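Local coordinates for iron-sulfur cluster assembly scaffold protein IscU (Streptococcus pyogenes, PDB 1SU0) that probably serves as a scaffold on which iron-sulfur clusters are assembled before being handed to other proteins, and binds a zinc ion, at residues 17-23 and 73-77. Residues are numbered along the deposited sequence.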
loop_
_atom_site.group_PDB
_atom_site.type_symbol
_atom_site.label_atom_id
_atom_site.label_comp_id
_atom_site.label_asym_id
_atom_site.label_seq_id
_atom_site.Cartn_x
_atom_site.Cartn_y
_atom_site.Cartn_z
ATOM N N HIS A 17 -3.703 6.883 -9.040
ATOM C CA HIS A 17 -3.510 5.640 -8.329
ATOM C C HIS A 17 -4.863 4.989 -7.983
ATOM O O HIS A 17 -4.943 3.773 -7.843
ATOM C CB HIS A 17 -2.679 5.854 -7.057
ATOM C CG HIS A 17 -1.202 5.844 -7.297
ATOM N ND1 HIS A 17 -0.509 4.689 -7.593
ATOM C CD2 HIS A 17 -0.282 6.840 -7.260
ATOM C CE1 HIS A 17 0.767 4.980 -7.767
ATOM N NE2 HIS A 17 0.934 6.276 -7.563
ATOM N N SER A 18 -5.910 5.784 -7.815
ATOM C CA SER A 18 -7.214 5.243 -7.434
ATOM C C SER A 18 -7.985 4.799 -8.668
ATOM O O SER A 18 -8.663 3.795 -8.645
ATOM C CB SER A 18 -8.029 6.271 -6.653
ATOM O OG SER A 18 -7.880 7.566 -7.216
ATOM N N LYS A 19 -7.885 5.554 -9.754
ATOM C CA LYS A 19 -8.639 5.246 -10.961
ATOM C C LYS A 19 -7.914 4.208 -11.831
ATOM O O LYS A 19 -8.537 3.308 -12.368
ATOM C CB LYS A 19 -8.915 6.524 -11.756
ATOM C CG LYS A 19 -9.889 7.515 -11.086
ATOM C CD LYS A 19 -9.717 8.938 -11.687
ATOM C CE LYS A 19 -10.708 9.984 -11.105
ATOM N NZ LYS A 19 -10.477 11.386 -11.652
ATOM N N ARG A 20 -6.597 4.322 -11.949
ATOM C CA ARG A 20 -5.792 3.410 -12.768
ATOM C C ARG A 20 -4.666 2.751 -11.952
ATOM O O ARG A 20 -3.467 2.993 -12.206
ATOM C CB ARG A 20 -5.203 4.186 -13.949
ATOM C CG ARG A 20 -4.563 3.333 -15.036
ATOM C CD ARG A 20 -4.072 4.150 -16.242
ATOM N NE ARG A 20 -2.697 3.823 -16.637
ATOM C CZ ARG A 20 -2.268 3.724 -17.896
ATOM N NH1 ARG A 20 -3.089 3.923 -18.931
ATOM N NH2 ARG A 20 -0.996 3.418 -18.132
ATOM N N PRO A 21 -5.048 1.928 -10.970
ATOM C CA PRO A 21 -4.084 1.265 -10.087
ATOM C C PRO A 21 -2.911 0.606 -10.799
ATOM O O PRO A 21 -3.065 0.027 -11.869
ATOM C CB PRO A 21 -4.924 0.191 -9.399
ATOM C CG PRO A 21 -6.288 0.757 -9.389
ATOM C CD PRO A 21 -6.435 1.568 -10.619
ATOM N N HIS A 22 -1.751 0.714 -10.164
ATOM C CA HIS A 22 -0.517 0.082 -10.579
ATOM C C HIS A 22 -0.472 -1.324 -10.031
ATOM O O HIS A 22 -1.030 -1.605 -8.963
ATOM C CB HIS A 22 0.651 0.851 -9.977
ATOM C CG HIS A 22 0.833 2.206 -10.559
ATOM N ND1 HIS A 22 -0.053 2.749 -11.460
ATOM C CD2 HIS A 22 1.820 3.117 -10.402
ATOM C CE1 HIS A 22 0.375 3.943 -11.829
ATOM N NE2 HIS A 22 1.508 4.193 -11.195
ATOM N N HIS A 23 0.217 -2.213 -10.732
ATOM C CA HIS A 23 0.330 -3.590 -10.281
ATOM C C HIS A 23 -1.054 -4.130 -9.870
ATOM O O HIS A 23 -1.227 -4.630 -8.753
ATOM C CB HIS A 23 1.328 -3.682 -9.116
ATOM C CG HIS A 23 2.712 -3.235 -9.472
ATOM N ND1 HIS A 23 3.834 -3.957 -9.131
ATOM C CD2 HIS A 23 3.155 -2.150 -10.154
ATOM C CE1 HIS A 23 4.910 -3.333 -9.581
ATOM N NE2 HIS A 23 4.524 -2.234 -10.205
ATOM N N SER A 73 -2.154 0.829 -4.439
ATOM C CA SER A 73 -1.404 0.981 -5.665
ATOM C C SER A 73 -0.011 1.510 -5.343
ATOM O O SER A 73 0.999 0.975 -5.795
ATOM C CB SER A 73 -2.188 1.889 -6.609
ATOM O OG SER A 73 -1.409 2.280 -7.701
ATOM N N MET A 74 0.047 2.540 -4.520
ATOM C CA MET A 74 1.328 3.132 -4.126
ATOM C C MET A 74 2.205 2.170 -3.290
ATOM O O MET A 74 3.429 2.137 -3.418
ATOM C CB MET A 74 1.059 4.411 -3.346
ATOM C CG MET A 74 0.382 5.523 -4.151
ATOM S SD MET A 74 -0.485 6.835 -2.935
ATOM C CE MET A 74 -0.606 8.423 -4.125
ATOM N N MET A 75 1.578 1.383 -2.431
ATOM C CA MET A 75 2.288 0.358 -1.671
ATOM C C MET A 75 3.068 -0.591 -2.611
ATOM O O MET A 75 4.234 -0.881 -2.355
ATOM C CB MET A 75 1.300 -0.404 -0.800
ATOM C CG MET A 75 1.918 -1.505 0.058
ATOM S SD MET A 75 2.119 -3.187 -0.937
ATOM C CE MET A 75 0.202 -3.643 -1.301
ATOM N N THR A 76 2.454 -1.026 -3.710
ATOM C CA THR A 76 3.107 -1.951 -4.637
ATOM C C THR A 76 4.353 -1.333 -5.248
ATOM O O THR A 76 5.363 -1.999 -5.399
ATOM C CB THR A 76 2.176 -2.392 -5.809
ATOM O OG1 THR A 76 1.897 -1.279 -6.677
ATOM C CG2 THR A 76 0.820 -2.886 -5.317
ATOM N N ASP A 77 4.264 -0.068 -5.628
ATOM C CA ASP A 77 5.391 0.613 -6.202
ATOM C C ASP A 77 6.537 0.641 -5.185
ATOM O O ASP A 77 7.706 0.492 -5.552
ATOM C CB ASP A 77 5.029 2.055 -6.548
ATOM C CG ASP A 77 4.264 2.201 -7.848
ATOM O OD1 ASP A 77 4.016 1.220 -8.573
ATOM O OD2 ASP A 77 3.876 3.320 -8.222
#
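A small hydroxyl side chain on a helix can tie down a neighbouring segment that has just left a helix, and S73 illustrates the principle. H17, in the last turn of helix 8-19, and S73 of helix 66-79 bury the most surface. Their link is a short hydrogen bond, 2.6 Å from H17 ND1 to S73 OG, in which either atom could be the donor. The same hydroxyl accepts a hydrogen bond from the backbone beyond the helix end, with H22 N 2.9 Å from S73 OG. One oxygen thus clasps both sides of the turn where helical geometry ends at R20. The H17 ring is also held by its face: M74 CG sits 3.4 Å from the ring centroid, almost on the normal, a CH-pi contact. At the ring's edge D77 OD2 lies 3.6 Å from H17 CE1 and 3.0 Å from H22 CD2. The contact packs the end of helix 8-19 on helix 66-79, with the M74 side chain about 13 Å from the bound zinc. E111 hydrogen-bonds H17 NE2, while H23 pairs through its backbone with F60, carrying the linker from helix 8-19 across helix 66-79 to strand 55-63, against which S73 and T76 pack.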